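Local atomic coordinates of alternansucrase (PDB entry 6HVG), a protein that belongs to glycoside hydrolase family 70, carries a calcium ion, and is built round a parallel beta/alpha barrel, with choline-binding-type repeats in the same chain. Residues 613-618 and 1152-1157; 758-763 and 784-789; 834-839 and 1044-1049; 1050-1055 and 1104-1109; 1062-1067 and 1082-1087. All coordinates share one frame; numbering follows the deposited sequence.

Contact 1: 613-618 and 1152-1157; sequences ANFDGI and AIADWV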
# COMPACT_ATOMS: atom_id res chain seq x y z
N ALA A 613 7.24 7.96 -37.05
CA ALA A 613 6.62 7.11 -36.05
C ALA A 613 7.40 7.14 -34.73
O ALA A 613 7.50 6.12 -34.05
CB ALA A 613 6.50 5.69 -36.60
N ASN A 614 7.95 8.30 -34.37
CA ASN A 614 8.79 8.46 -33.18
C ASN A 614 8.13 9.25 -32.06
O ASN A 614 7.45 10.22 -32.32
CB ASN A 614 10.09 9.18 -33.54
CG ASN A 614 11.05 8.33 -34.35
OD1 ASN A 614 10.90 7.12 -34.43
ND2 ASN A 614 12.04 8.96 -34.93
N PHE A 615 8.32 8.83 -30.82
CA PHE A 615 7.77 9.58 -29.67
C PHE A 615 8.44 10.95 -29.62
O PHE A 615 9.60 11.09 -30.00
CB PHE A 615 8.01 8.81 -28.35
CG PHE A 615 7.07 7.64 -28.12
CD1 PHE A 615 5.76 7.84 -27.69
CD2 PHE A 615 7.52 6.34 -28.26
CE1 PHE A 615 4.91 6.78 -27.46
CE2 PHE A 615 6.69 5.27 -28.02
CZ PHE A 615 5.37 5.49 -27.62
N ASP A 616 7.73 11.96 -29.12
CA ASP A 616 8.25 13.34 -29.09
C ASP A 616 8.67 13.80 -27.72
O ASP A 616 9.57 14.63 -27.60
CB ASP A 616 7.19 14.33 -29.59
CG ASP A 616 6.64 13.95 -30.95
OD1 ASP A 616 7.30 14.21 -31.98
OD2 ASP A 616 5.56 13.33 -30.95
N GLY A 617 7.99 13.33 -26.68
CA GLY A 617 8.31 13.70 -25.32
C GLY A 617 8.16 12.51 -24.41
O GLY A 617 7.79 11.44 -24.85
N ILE A 618 8.42 12.71 -23.12
CA ILE A 618 8.29 11.62 -22.15
C ILE A 618 7.53 12.03 -20.90
O ILE A 618 7.45 13.19 -20.57
CB ILE A 618 9.68 11.11 -21.70
CG1 ILE A 618 10.48 12.25 -21.09
CG2 ILE A 618 10.45 10.50 -22.87
CD1 ILE A 618 11.76 11.82 -20.40
N ALA A 1152 3.40 12.67 -29.40
CA ALA A 1152 3.20 11.41 -28.68
C ALA A 1152 4.17 11.31 -27.51
O ALA A 1152 5.40 11.44 -27.67
CB ALA A 1152 3.37 10.21 -29.61
N ILE A 1153 3.61 11.05 -26.33
CA ILE A 1153 4.41 10.94 -25.11
C ILE A 1153 4.67 9.48 -24.77
O ILE A 1153 3.74 8.67 -24.68
CB ILE A 1153 3.74 11.64 -23.91
CG1 ILE A 1153 3.93 13.15 -24.02
CG2 ILE A 1153 4.35 11.20 -22.61
CD1 ILE A 1153 2.95 13.92 -23.16
N ALA A 1154 5.94 9.16 -24.55
CA ALA A 1154 6.36 7.84 -24.11
C ALA A 1154 6.41 7.80 -22.60
O ALA A 1154 6.97 8.69 -21.99
CB ALA A 1154 7.75 7.55 -24.67
N ASP A 1155 5.84 6.77 -21.99
CA ASP A 1155 5.95 6.58 -20.54
C ASP A 1155 7.31 5.94 -20.22
O ASP A 1155 7.53 4.78 -20.54
CB ASP A 1155 4.80 5.72 -19.98
CG ASP A 1155 4.28 6.23 -18.64
OD1 ASP A 1155 5.07 6.71 -17.83
OD2 ASP A 1155 3.07 6.16 -18.39
N TRP A 1156 8.20 6.71 -19.63
CA TRP A 1156 9.55 6.24 -19.26
C TRP A 1156 9.50 5.71 -17.82
O TRP A 1156 9.26 6.47 -16.86
CB TRP A 1156 10.52 7.41 -19.37
CG TRP A 1156 11.96 7.09 -19.42
CD1 TRP A 1156 12.55 6.11 -20.14
CD2 TRP A 1156 13.02 7.80 -18.76
NE1 TRP A 1156 13.92 6.15 -19.97
CE2 TRP A 1156 14.23 7.19 -19.13
CE3 TRP A 1156 13.07 8.91 -17.91
CZ2 TRP A 1156 15.47 7.64 -18.68
CZ3 TRP A 1156 14.32 9.36 -17.46
CH2 TRP A 1156 15.50 8.73 -17.84
N VAL A 1157 9.73 4.41 -17.68
CA VAL A 1157 9.51 3.69 -16.42
C VAL A 1157 10.79 3.05 -15.91
O VAL A 1157 10.93 1.85 -15.94
CB VAL A 1157 8.41 2.62 -16.62
CG1 VAL A 1157 8.09 1.93 -15.30
CG2 VAL A 1157 7.15 3.29 -17.16
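Ile618, Ala1152 and Ala1154 carry the contact between strands 617-620 and 1151-1156, two parallel neighbours in the beta/alpha barrel of this family 70 protein. The bridges pair Gly617 with Ile1153 and Ile618 with Ala1154. Ala1152 is held at both of its backbone polar atoms. Ala1152 N donates to Asp616 OD2 at 2.7 Å, on the anti lone pair of that oxygen. Ala1152 O accepts from Asp616 N at 2.8 Å and, weakly, from Gly617 N at 3.4 Å. Asp616 OD2 is also bonded to His1146 NE2, so one carboxylate oxygen ties the strand to helix 1135-1147. One step further, Ala1154 N donates to Gly617 O at 3.0 Å. The methyl of Ala1154 then serves as a CH-pi partner. Ala1154 CB lies over one face of the Phe615 ring, offset toward the rim and 3.7 Å from the centroid. Met601 of helix 587-601 touches Phe615, Ile618 and Ala1154. Ile618 CA makes a CA-H...O contact with Ala1154 O at 3.2 Å. Ile618 and Trp1156 lie side by side and point the same way, with Ile618 CD1 4.0 Å from Trp1156 CE3.

Contact 2: 758-763 and 784-789; sequences DPIRKA and QGMEFY
Ile760 reaches across to both Met786 and Tyr789, and the contact is apolar throughout. The main interaction is a CH-pi contact. CG1 of Ile760 stands over the centre of the Tyr789 ring, 3.6 Å from the centroid and 10° off the ring normal. CG of Tyr789 lies anti to its backbone N (chi1 179°). Ile760 CD1 lies further out, 3.8 Å from CZ of Tyr789. Plain apolar contacts complete the interface. Pro759 CB meets the edge of the same ring, 3.9 Å from Tyr789 CE1. The chain of Met786 bends at chi2, and Met786 CE touches Ile760 CG1 at 3.6 Å. Ala763 CB and Tyr789 CB approach more loosely, at 4.5 Å. Polar bonds lie to the side of this packing. Arg761 NH2 forms a salt bridge with Asp758 OD1 along its own helix, and Tyr789 OH is bonded to Glu832. The axes of segments 758-763 and 784-789 come within 8.9 Å, their directions 106° apart, so the pairing is steep. Both helices lie in the long, helix-rich connection between parallel strands 745-747 and 821-825, as in an elaborated beta/alpha barrel.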
# COMPACT_ATOMS: atom_id res chain seq x y z
N ASP A 758 -8.43 3.36 -6.58
CA ASP A 758 -9.09 3.11 -5.29
C ASP A 758 -10.61 2.99 -5.42
O ASP A 758 -11.19 1.96 -5.04
CB ASP A 758 -8.67 4.15 -4.25
CG ASP A 758 -7.31 3.85 -3.63
OD1 ASP A 758 -6.63 2.87 -4.05
OD2 ASP A 758 -6.91 4.60 -2.71
N PRO A 759 -11.28 4.01 -5.97
CA PRO A 759 -12.71 3.84 -6.21
C PRO A 759 -13.12 2.55 -6.95
O PRO A 759 -14.05 1.86 -6.52
CB PRO A 759 -13.05 5.07 -7.04
CG PRO A 759 -12.11 6.12 -6.54
CD PRO A 759 -10.86 5.41 -6.14
N ILE A 760 -12.45 2.22 -8.05
CA ILE A 760 -12.79 1.01 -8.80
C ILE A 760 -12.70 -0.24 -7.91
O ILE A 760 -13.53 -1.13 -8.02
CB ILE A 760 -11.95 0.89 -10.09
CG1 ILE A 760 -12.57 1.75 -11.18
CG2 ILE A 760 -11.89 -0.55 -10.61
CD1 ILE A 760 -11.59 2.62 -11.94
N ARG A 761 -11.71 -0.30 -7.04
CA ARG A 761 -11.54 -1.44 -6.13
C ARG A 761 -12.52 -1.37 -4.95
O ARG A 761 -13.13 -2.38 -4.60
CB ARG A 761 -10.09 -1.57 -5.64
CG ARG A 761 -9.16 -2.03 -6.76
CD ARG A 761 -7.72 -2.16 -6.33
NE ARG A 761 -7.14 -0.86 -5.98
CZ ARG A 761 -5.86 -0.65 -5.66
NH1 ARG A 761 -5.01 -1.65 -5.64
NH2 ARG A 761 -5.44 0.58 -5.36
N LYS A 762 -12.71 -0.19 -4.35
CA LYS A 762 -13.70 -0.02 -3.26
C LYS A 762 -15.06 -0.50 -3.72
O LYS A 762 -15.79 -1.11 -2.95
CB LYS A 762 -13.84 1.45 -2.83
CG LYS A 762 -12.55 2.12 -2.40
CD LYS A 762 -12.68 2.96 -1.13
CE LYS A 762 -11.47 3.90 -0.93
NZ LYS A 762 -11.32 4.98 -1.97
N ALA A 763 -15.39 -0.24 -4.98
CA ALA A 763 -16.65 -0.71 -5.56
C ALA A 763 -16.72 -2.23 -5.61
O ALA A 763 -17.74 -2.81 -5.26
CB ALA A 763 -16.82 -0.13 -6.95
N GLN A 784 -17.55 -7.03 -13.84
CA GLN A 784 -18.74 -7.01 -12.97
C GLN A 784 -18.72 -5.82 -12.02
O GLN A 784 -19.74 -5.16 -11.84
CB GLN A 784 -18.80 -8.26 -12.10
CG GLN A 784 -19.06 -9.56 -12.83
CD GLN A 784 -18.84 -10.77 -11.93
OE1 GLN A 784 -18.63 -10.64 -10.71
NE2 GLN A 784 -18.87 -11.96 -12.52
N GLY A 785 -17.55 -5.56 -11.43
CA GLY A 785 -17.37 -4.42 -10.53
C GLY A 785 -17.59 -3.12 -11.28
O GLY A 785 -18.24 -2.20 -10.80
N MET A 786 -17.06 -3.08 -12.49
CA MET A 786 -17.17 -1.91 -13.34
C MET A 786 -18.60 -1.53 -13.62
O MET A 786 -18.91 -0.33 -13.70
CB MET A 786 -16.41 -2.12 -14.64
CG MET A 786 -14.91 -1.93 -14.49
SD MET A 786 -14.50 -0.27 -13.90
CE MET A 786 -12.74 -0.30 -14.19
N GLU A 787 -19.48 -2.52 -13.76
CA GLU A 787 -20.90 -2.23 -13.97
C GLU A 787 -21.52 -1.46 -12.78
O GLU A 787 -22.36 -0.58 -12.99
CB GLU A 787 -21.70 -3.50 -14.31
CG GLU A 787 -21.45 -4.02 -15.73
CD GLU A 787 -21.80 -3.00 -16.84
OE1 GLU A 787 -22.99 -2.60 -16.97
OE2 GLU A 787 -20.89 -2.60 -17.61
N PHE A 788 -21.10 -1.78 -11.55
CA PHE A 788 -21.57 -1.05 -10.36
C PHE A 788 -20.97 0.36 -10.31
O PHE A 788 -21.65 1.33 -9.94
CB PHE A 788 -21.24 -1.81 -9.05
CG PHE A 788 -21.91 -3.17 -8.95
CD1 PHE A 788 -23.30 -3.28 -8.94
CD2 PHE A 788 -21.15 -4.34 -8.89
CE1 PHE A 788 -23.92 -4.52 -8.88
CE2 PHE A 788 -21.76 -5.57 -8.82
CZ PHE A 788 -23.15 -5.67 -8.83
N TYR A 789 -19.69 0.43 -10.67
CA TYR A 789 -18.94 1.68 -10.73
C TYR A 789 -19.58 2.66 -11.72
O TYR A 789 -19.75 3.84 -11.40
CB TYR A 789 -17.49 1.38 -11.12
CG TYR A 789 -16.56 2.56 -11.25
CD1 TYR A 789 -16.01 3.16 -10.14
CD2 TYR A 789 -16.20 3.03 -12.50
CE1 TYR A 789 -15.13 4.22 -10.27
CE2 TYR A 789 -15.33 4.10 -12.64
CZ TYR A 789 -14.79 4.69 -11.52
OH TYR A 789 -13.90 5.73 -11.63

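Contact 3: 834-839 and 1044-1049; sequences GQYMEK and VIYEGF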
# COMPACT_ATOMS: atom_id res chain seq x y z
N GLY A 834 -13.85 -2.01 -19.93
CA GLY A 834 -14.28 -2.53 -21.20
C GLY A 834 -13.32 -2.07 -22.28
O GLY A 834 -12.13 -1.91 -22.05
N GLN A 835 -13.88 -1.83 -23.45
CA GLN A 835 -13.11 -1.60 -24.66
C GLN A 835 -12.73 -0.13 -24.81
O GLN A 835 -13.39 0.75 -24.27
CB GLN A 835 -13.93 -2.07 -25.85
CG GLN A 835 -14.14 -3.56 -25.85
CD GLN A 835 -12.88 -4.32 -26.19
OE1 GLN A 835 -12.53 -5.28 -25.52
NE2 GLN A 835 -12.20 -3.89 -27.24
N TYR A 836 -11.65 0.14 -25.55
CA TYR A 836 -11.13 1.50 -25.68
C TYR A 836 -12.11 2.35 -26.44
O TYR A 836 -12.49 2.01 -27.55
CB TYR A 836 -9.77 1.52 -26.38
CG TYR A 836 -9.09 2.88 -26.35
CD1 TYR A 836 -8.68 3.46 -25.16
CD2 TYR A 836 -8.85 3.58 -27.52
CE1 TYR A 836 -8.06 4.68 -25.14
CE2 TYR A 836 -8.21 4.81 -27.51
CZ TYR A 836 -7.82 5.36 -26.32
OH TYR A 836 -7.21 6.58 -26.30
N MET A 837 -12.53 3.46 -25.82
CA MET A 837 -13.49 4.38 -26.41
C MET A 837 -14.83 3.72 -26.73
O MET A 837 -15.52 4.13 -27.67
CB MET A 837 -12.89 5.02 -27.67
CG MET A 837 -12.47 6.46 -27.45
SD MET A 837 -11.38 7.09 -28.75
CE MET A 837 -10.11 7.65 -27.62
N GLU A 838 -15.21 2.71 -25.95
CA GLU A 838 -16.44 1.96 -26.22
C GLU A 838 -17.68 2.80 -26.03
O GLU A 838 -18.65 2.67 -26.78
CB GLU A 838 -16.55 0.72 -25.32
CG GLU A 838 -17.77 -0.14 -25.66
CD GLU A 838 -17.68 -1.55 -25.10
OE1 GLU A 838 -17.58 -1.68 -23.86
OE2 GLU A 838 -17.73 -2.50 -25.91
N LYS A 839 -17.65 3.63 -24.99
CA LYS A 839 -18.79 4.43 -24.64
C LYS A 839 -18.34 5.70 -23.93
O LYS A 839 -17.59 5.62 -22.99
CB LYS A 839 -19.74 3.63 -23.74
CG LYS A 839 -21.11 4.29 -23.57
CD LYS A 839 -21.94 3.61 -22.49
CE LYS A 839 -23.20 4.41 -22.19
NZ LYS A 839 -23.89 3.88 -20.98
N VAL A 1044 -2.50 21.33 -24.61
CA VAL A 1044 -3.33 20.46 -23.79
C VAL A 1044 -2.83 19.03 -23.96
O VAL A 1044 -2.69 18.55 -25.10
CB VAL A 1044 -4.80 20.51 -24.21
CG1 VAL A 1044 -5.61 19.57 -23.34
CG2 VAL A 1044 -5.33 21.92 -24.12
N ILE A 1045 -2.57 18.35 -22.85
CA ILE A 1045 -2.17 16.95 -22.89
C ILE A 1045 -3.39 16.08 -22.66
O ILE A 1045 -4.22 16.41 -21.83
CB ILE A 1045 -1.15 16.61 -21.80
CG1 ILE A 1045 0.07 17.52 -21.91
CG2 ILE A 1045 -0.70 15.17 -21.92
CD1 ILE A 1045 0.97 17.47 -20.71
N TYR A 1046 -3.49 15.00 -23.40
CA TYR A 1046 -4.56 14.05 -23.18
C TYR A 1046 -3.92 12.78 -22.70
O TYR A 1046 -3.11 12.17 -23.41
CB TYR A 1046 -5.31 13.81 -24.47
CG TYR A 1046 -6.43 12.81 -24.41
CD1 TYR A 1046 -7.59 13.08 -23.69
CD2 TYR A 1046 -6.36 11.61 -25.09
CE1 TYR A 1046 -8.63 12.18 -23.65
CE2 TYR A 1046 -7.41 10.71 -25.06
CZ TYR A 1046 -8.54 10.99 -24.33
OH TYR A 1046 -9.57 10.09 -24.30
N GLU A 1047 -4.25 12.39 -21.48
CA GLU A 1047 -3.80 11.13 -20.93
C GLU A 1047 -4.80 10.12 -21.38
O GLU A 1047 -5.90 10.03 -20.81
CB GLU A 1047 -3.80 11.25 -19.43
CG GLU A 1047 -3.23 10.03 -18.74
CD GLU A 1047 -3.49 10.09 -17.25
OE1 GLU A 1047 -4.49 10.71 -16.86
OE2 GLU A 1047 -2.70 9.54 -16.47
N GLY A 1048 -4.45 9.35 -22.41
CA GLY A 1048 -5.45 8.60 -23.19
C GLY A 1048 -5.48 7.09 -22.96
O GLY A 1048 -5.33 6.34 -23.90
N PHE A 1049 -5.63 6.65 -21.72
CA PHE A 1049 -5.75 5.27 -21.41
C PHE A 1049 -6.22 5.22 -20.00
O PHE A 1049 -6.15 6.18 -19.26
CB PHE A 1049 -4.41 4.55 -21.53
CG PHE A 1049 -3.42 4.92 -20.48
CD1 PHE A 1049 -2.67 6.08 -20.58
CD2 PHE A 1049 -3.21 4.08 -19.38
CE1 PHE A 1049 -1.77 6.43 -19.60
CE2 PHE A 1049 -2.29 4.41 -18.43
CZ PHE A 1049 -1.57 5.59 -18.53
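Tyr836 and Met837 reach from a loop to Gly1048 and Tyr1046, in the segment of barrel strand 1045-1047. The loop runs between helices 826-829 and 844-857 of the beta/alpha barrel. The segment starts at Gly834, whose backbone is bonded to Ala1054. Gln835 opens a type II beta turn, closed by a bond from Glu838 N to Gln835 O at 3.2 Å. Tyr836 and Met837 are the two central residues of that turn. Tyr836 holds its CG anti to the backbone N (chi1 -171°). Tyr836 OH donates to Gly1048 O at 3.1 Å. The donor stands above the carbonyl plane, 47° out of it, and meets the C=O at 119°. The Tyr836 OH also lies near the edge of the Tyr1046 ring. Thr1063, Val1066 and Ile1067 of helix 1063-1075 pack on the Tyr836 side chain. Met837 comes next, with its chain bent at chi3. Met837 and Tyr1046 meet tip to tip, with Met837 CE 4.2 Å from Tyr1046 OH.

Contact 4: 1050-1055 and 1104-1109; sequences SNFQAM and SFLNNG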
# COMPACT_ATOMS: atom_id res chain seq x y z
N SER A 1050 -6.72 4.05 -19.63
CA SER A 1050 -7.11 3.75 -18.26
C SER A 1050 -6.51 2.40 -17.90
O SER A 1050 -6.47 1.50 -18.75
CB SER A 1050 -8.61 3.67 -18.20
OG SER A 1050 -9.05 2.90 -17.10
N ASN A 1051 -6.03 2.26 -16.67
CA ASN A 1051 -5.48 0.98 -16.23
C ASN A 1051 -6.47 -0.16 -16.19
O ASN A 1051 -6.06 -1.32 -16.14
CB ASN A 1051 -4.85 1.09 -14.86
CG ASN A 1051 -3.47 1.69 -14.90
OD1 ASN A 1051 -2.71 1.46 -15.85
ND2 ASN A 1051 -3.12 2.45 -13.87
N PHE A 1052 -7.76 0.15 -16.23
CA PHE A 1052 -8.79 -0.85 -16.07
C PHE A 1052 -9.55 -1.20 -17.32
O PHE A 1052 -10.59 -1.85 -17.26
CB PHE A 1052 -9.67 -0.40 -14.93
CG PHE A 1052 -8.88 -0.19 -13.67
CD1 PHE A 1052 -8.21 0.98 -13.45
CD2 PHE A 1052 -8.76 -1.20 -12.74
CE1 PHE A 1052 -7.46 1.15 -12.31
CE2 PHE A 1052 -8.04 -1.03 -11.58
CZ PHE A 1052 -7.38 0.15 -11.36
N GLN A 1053 -9.00 -0.83 -18.47
CA GLN A 1053 -9.54 -1.25 -19.75
C GLN A 1053 -9.53 -2.76 -19.81
O GLN A 1053 -8.64 -3.40 -19.27
CB GLN A 1053 -8.67 -0.72 -20.89
CG GLN A 1053 -8.76 0.79 -21.12
CD GLN A 1053 -7.74 1.31 -22.12
OE1 GLN A 1053 -7.17 2.39 -21.94
NE2 GLN A 1053 -7.52 0.56 -23.20
N ALA A 1054 -10.52 -3.34 -20.45
CA ALA A 1054 -10.50 -4.76 -20.78
C ALA A 1054 -9.49 -5.07 -21.89
O ALA A 1054 -9.05 -4.18 -22.61
CB ALA A 1054 -11.89 -5.20 -21.21
N MET A 1055 -9.10 -6.33 -22.00
CA MET A 1055 -8.23 -6.76 -23.08
C MET A 1055 -9.04 -6.65 -24.37
O MET A 1055 -10.24 -6.86 -24.35
CB MET A 1055 -7.77 -8.20 -22.88
CG MET A 1055 -6.89 -8.41 -21.65
SD MET A 1055 -5.26 -7.64 -21.77
CE MET A 1055 -4.53 -8.61 -23.10
N SER A 1104 0.39 -5.89 -13.18
CA SER A 1104 0.87 -7.07 -13.86
C SER A 1104 -0.28 -7.87 -14.41
O SER A 1104 -0.30 -8.19 -15.60
CB SER A 1104 1.73 -7.94 -12.94
OG SER A 1104 2.46 -8.89 -13.69
N PHE A 1105 -1.25 -8.19 -13.58
CA PHE A 1105 -2.34 -9.05 -14.05
C PHE A 1105 -3.42 -8.32 -14.85
O PHE A 1105 -4.19 -8.96 -15.57
CB PHE A 1105 -2.93 -9.92 -12.91
CG PHE A 1105 -3.52 -9.15 -11.75
CD1 PHE A 1105 -4.77 -8.58 -11.86
CD2 PHE A 1105 -2.86 -9.09 -10.53
CE1 PHE A 1105 -5.33 -7.89 -10.81
CE2 PHE A 1105 -3.43 -8.40 -9.46
CZ PHE A 1105 -4.66 -7.79 -9.60
N LEU A 1106 -3.45 -6.99 -14.77
CA LEU A 1106 -4.28 -6.21 -15.68
C LEU A 1106 -3.54 -5.74 -16.96
O LEU A 1106 -4.09 -4.99 -17.75
CB LEU A 1106 -4.93 -5.02 -14.96
CG LEU A 1106 -5.96 -5.35 -13.86
CD1 LEU A 1106 -6.53 -4.07 -13.28
CD2 LEU A 1106 -7.07 -6.20 -14.43
N ASN A 1107 -2.32 -6.20 -17.16
CA ASN A 1107 -1.60 -5.98 -18.40
C ASN A 1107 -1.55 -4.54 -18.88
O ASN A 1107 -1.50 -4.27 -20.10
CB ASN A 1107 -2.19 -6.88 -19.49
CG ASN A 1107 -2.14 -8.36 -19.11
OD1 ASN A 1107 -1.22 -8.81 -18.45
ND2 ASN A 1107 -3.13 -9.10 -19.54
N ASN A 1108 -1.51 -3.60 -17.94
CA ASN A 1108 -1.59 -2.20 -18.30
C ASN A 1108 -0.30 -1.61 -18.84
O ASN A 1108 -0.29 -0.48 -19.35
CB ASN A 1108 -2.14 -1.35 -17.15
CG ASN A 1108 -1.23 -1.33 -15.96
OD1 ASN A 1108 -0.03 -1.48 -16.10
ND2 ASN A 1108 -1.80 -1.09 -14.79
N GLY A 1109 0.78 -2.37 -18.72
CA GLY A 1109 2.07 -1.96 -19.29
C GLY A 1109 3.06 -1.39 -18.30
O GLY A 1109 4.24 -1.27 -18.62
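The Asn1108 amide, packed on Asn1051, is gripped at both ends: Asn1108 OD1 accepts from Tyr1110 N, and Asn1108 ND2 is bonded to Asp1103 OD1. Across the contact, Asn1051 OD1 lies 2.9 Å from Asn1108 ND2, but the angle is too poor for a hydrogen bond. The two amide planes are 36° apart. The apolar part is Leu1106 CD1 against Phe1052 CD2, at 3.7 Å. Met1055 and Asn1107 cross at about a right angle, with Met1055 SD 3.9 Å from Asn1107 CB. A type I beta turn spans Ser1050 to Gln1053. The bond from Phe1052 N, 3.2 Å to Ser1050 OG, makes an ST turn, and that hydroxyl is also bonded to Glu832 O. Ser1050 N donates to Gln1053 OE1 at 2.9 Å, in the carbonyl plane and on a lone pair. Segment 1050-1055 lies in the loop after strand 1045-1047. Segment 1104-1109 is the end of helix 1102-1105 and the residues after it, in the long connection that follows strand 1081-1083 of the beta/alpha barrel.

Contact 5: 1062-1067 and 1082-1087; sequences STNVVI and FELAPQ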
# COMPACT_ATOMS: atom_id res chain seq x y z
N SER A 1062 -8.18 -2.76 -30.63
CA SER A 1062 -7.04 -2.43 -29.81
C SER A 1062 -6.85 -0.91 -29.79
O SER A 1062 -6.96 -0.25 -30.82
CB SER A 1062 -5.79 -3.08 -30.37
OG SER A 1062 -6.00 -4.46 -30.49
N THR A 1063 -6.52 -0.41 -28.61
CA THR A 1063 -6.37 1.01 -28.36
C THR A 1063 -5.67 1.77 -29.48
O THR A 1063 -6.19 2.75 -29.98
CB THR A 1063 -5.63 1.22 -27.02
OG1 THR A 1063 -6.48 0.80 -25.94
CG2 THR A 1063 -5.26 2.67 -26.79
N ASN A 1064 -4.49 1.31 -29.89
CA ASN A 1064 -3.66 2.05 -30.83
C ASN A 1064 -4.19 2.05 -32.28
O ASN A 1064 -3.91 2.97 -33.06
CB ASN A 1064 -2.22 1.54 -30.79
CG ASN A 1064 -1.52 1.84 -29.47
OD1 ASN A 1064 -1.99 2.65 -28.66
ND2 ASN A 1064 -0.38 1.20 -29.25
N VAL A 1065 -4.96 1.01 -32.63
CA VAL A 1065 -5.69 1.00 -33.89
C VAL A 1065 -6.76 2.08 -33.84
O VAL A 1065 -6.85 2.94 -34.72
CB VAL A 1065 -6.32 -0.38 -34.18
CG1 VAL A 1065 -7.27 -0.31 -35.37
CG2 VAL A 1065 -5.22 -1.43 -34.42
N VAL A 1066 -7.55 2.06 -32.77
CA VAL A 1066 -8.59 3.07 -32.55
C VAL A 1066 -8.01 4.49 -32.54
O VAL A 1066 -8.59 5.38 -33.14
CB VAL A 1066 -9.41 2.79 -31.27
CG1 VAL A 1066 -10.36 3.93 -30.96
CG2 VAL A 1066 -10.20 1.51 -31.43
N ILE A 1067 -6.88 4.71 -31.88
CA ILE A 1067 -6.27 6.05 -31.82
C ILE A 1067 -5.97 6.55 -33.24
O ILE A 1067 -6.21 7.72 -33.53
CB ILE A 1067 -5.01 6.08 -30.92
CG1 ILE A 1067 -5.39 5.91 -29.45
CG2 ILE A 1067 -4.25 7.40 -31.06
CD1 ILE A 1067 -4.23 5.52 -28.55
N PHE A 1082 -0.41 13.76 -26.99
CA PHE A 1082 -1.17 12.57 -26.62
C PHE A 1082 -0.30 11.70 -25.72
O PHE A 1082 0.72 11.16 -26.16
CB PHE A 1082 -1.56 11.79 -27.85
CG PHE A 1082 -2.75 10.87 -27.64
CD1 PHE A 1082 -2.60 9.67 -26.95
CD2 PHE A 1082 -4.00 11.20 -28.13
CE1 PHE A 1082 -3.69 8.85 -26.76
CE2 PHE A 1082 -5.08 10.38 -27.94
CZ PHE A 1082 -4.93 9.20 -27.26
N GLU A 1083 -0.68 11.59 -24.46
CA GLU A 1083 0.04 10.73 -23.53
C GLU A 1083 -0.52 9.35 -23.67
O GLU A 1083 -1.64 9.08 -23.26
CB GLU A 1083 -0.09 11.23 -22.09
CG GLU A 1083 0.88 10.57 -21.12
CD GLU A 1083 0.47 10.75 -19.67
OE1 GLU A 1083 0.10 11.88 -19.27
OE2 GLU A 1083 0.51 9.74 -18.91
N LEU A 1084 0.28 8.47 -24.30
CA LEU A 1084 -0.08 7.07 -24.51
C LEU A 1084 0.34 6.24 -23.31
O LEU A 1084 1.33 6.55 -22.67
CB LEU A 1084 0.63 6.51 -25.75
CG LEU A 1084 0.19 7.06 -27.10
CD1 LEU A 1084 1.36 7.23 -28.03
CD2 LEU A 1084 -0.86 6.18 -27.75
N ALA A 1085 -0.40 5.18 -23.04
CA ALA A 1085 -0.04 4.23 -22.01
C ALA A 1085 1.38 3.69 -22.25
O ALA A 1085 1.90 3.80 -23.37
CB ALA A 1085 -1.02 3.08 -21.98
N PRO A 1086 2.01 3.13 -21.20
CA PRO A 1086 3.30 2.47 -21.38
C PRO A 1086 3.13 1.24 -22.25
O PRO A 1086 2.26 0.39 -21.96
CB PRO A 1086 3.69 2.07 -19.97
CG PRO A 1086 2.40 2.00 -19.22
CD PRO A 1086 1.60 3.13 -19.80
N GLN A 1087 3.93 1.14 -23.30
CA GLN A 1087 3.70 0.16 -24.36
C GLN A 1087 4.46 -1.15 -24.18
O GLN A 1087 4.50 -1.99 -25.09
CB GLN A 1087 4.08 0.76 -25.70
CG GLN A 1087 3.27 1.98 -26.07
CD GLN A 1087 1.82 1.65 -26.26
OE1 GLN A 1087 1.50 0.75 -27.03
NE2 GLN A 1087 0.94 2.37 -25.57
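Phe1082 presents one ring face to Ile1067, whose CG2 sits 4.2 Å above the ring plane and offset toward the rim. Edge-to-face contacts with Tyr1046 and Phe1074 hold the same ring. This is helix-on-strand packing inside a beta-alpha-beta unit of the barrel, formed by strand 1045-1047, helix 1063-1075 and strand 1081-1083. Ile1067 and Phe1082 reach toward each other tip to tip, with Ile1067 CD1 3.8 Å from Phe1082 CE1. Ile1067 CD1 also meets Leu1084 CD2 at 3.5 Å, so this methyl touches both side chains. The second pair of flat groups is the amides of Asn1064 and Gln1087, which also meet tip to tip with their planes 37° apart. Asn1064 OD1 lies 3.8 Å from Leu1084 CD2. Asn1064 ND2 donates to Gln1087 OE1 at 2.9 Å. The acceptor lies close to the plane of the Asn1064 amide, while the donor stands 44° above the carbonyl plane of Gln1087. The other end of the Gln1087 amide is also fixed, which sets its rotation. Gln1087 NE2 donates to Ala1085 O at 2.8 Å, from above that carbonyl plane.

From the N terminus, contact 1 opens at 613-618 and closes at 1152-1157, and the other four fall within this long loop. Contact 2 closes first, over a short helical connection. Contact 3 then opens at 834-839 and closes at 1044-1049. Contact 4 opens directly afterwards and encloses contact 5 before closing at 1104-1109. None cross. Contacts 1, 3 and 5 all reach the parallel barrel sheet, through strands 617-620, 1151-1156, 1081-1083 and 1045-1047. Contact 4 touches its neighbours: Phe1052 packs on Met786 and Ile760 of contact 2, and Ala1054 N probably bonds to Gly834 O of contact 3. Contacts 1 and 2 are far apart, with centres about 30 Å from each other.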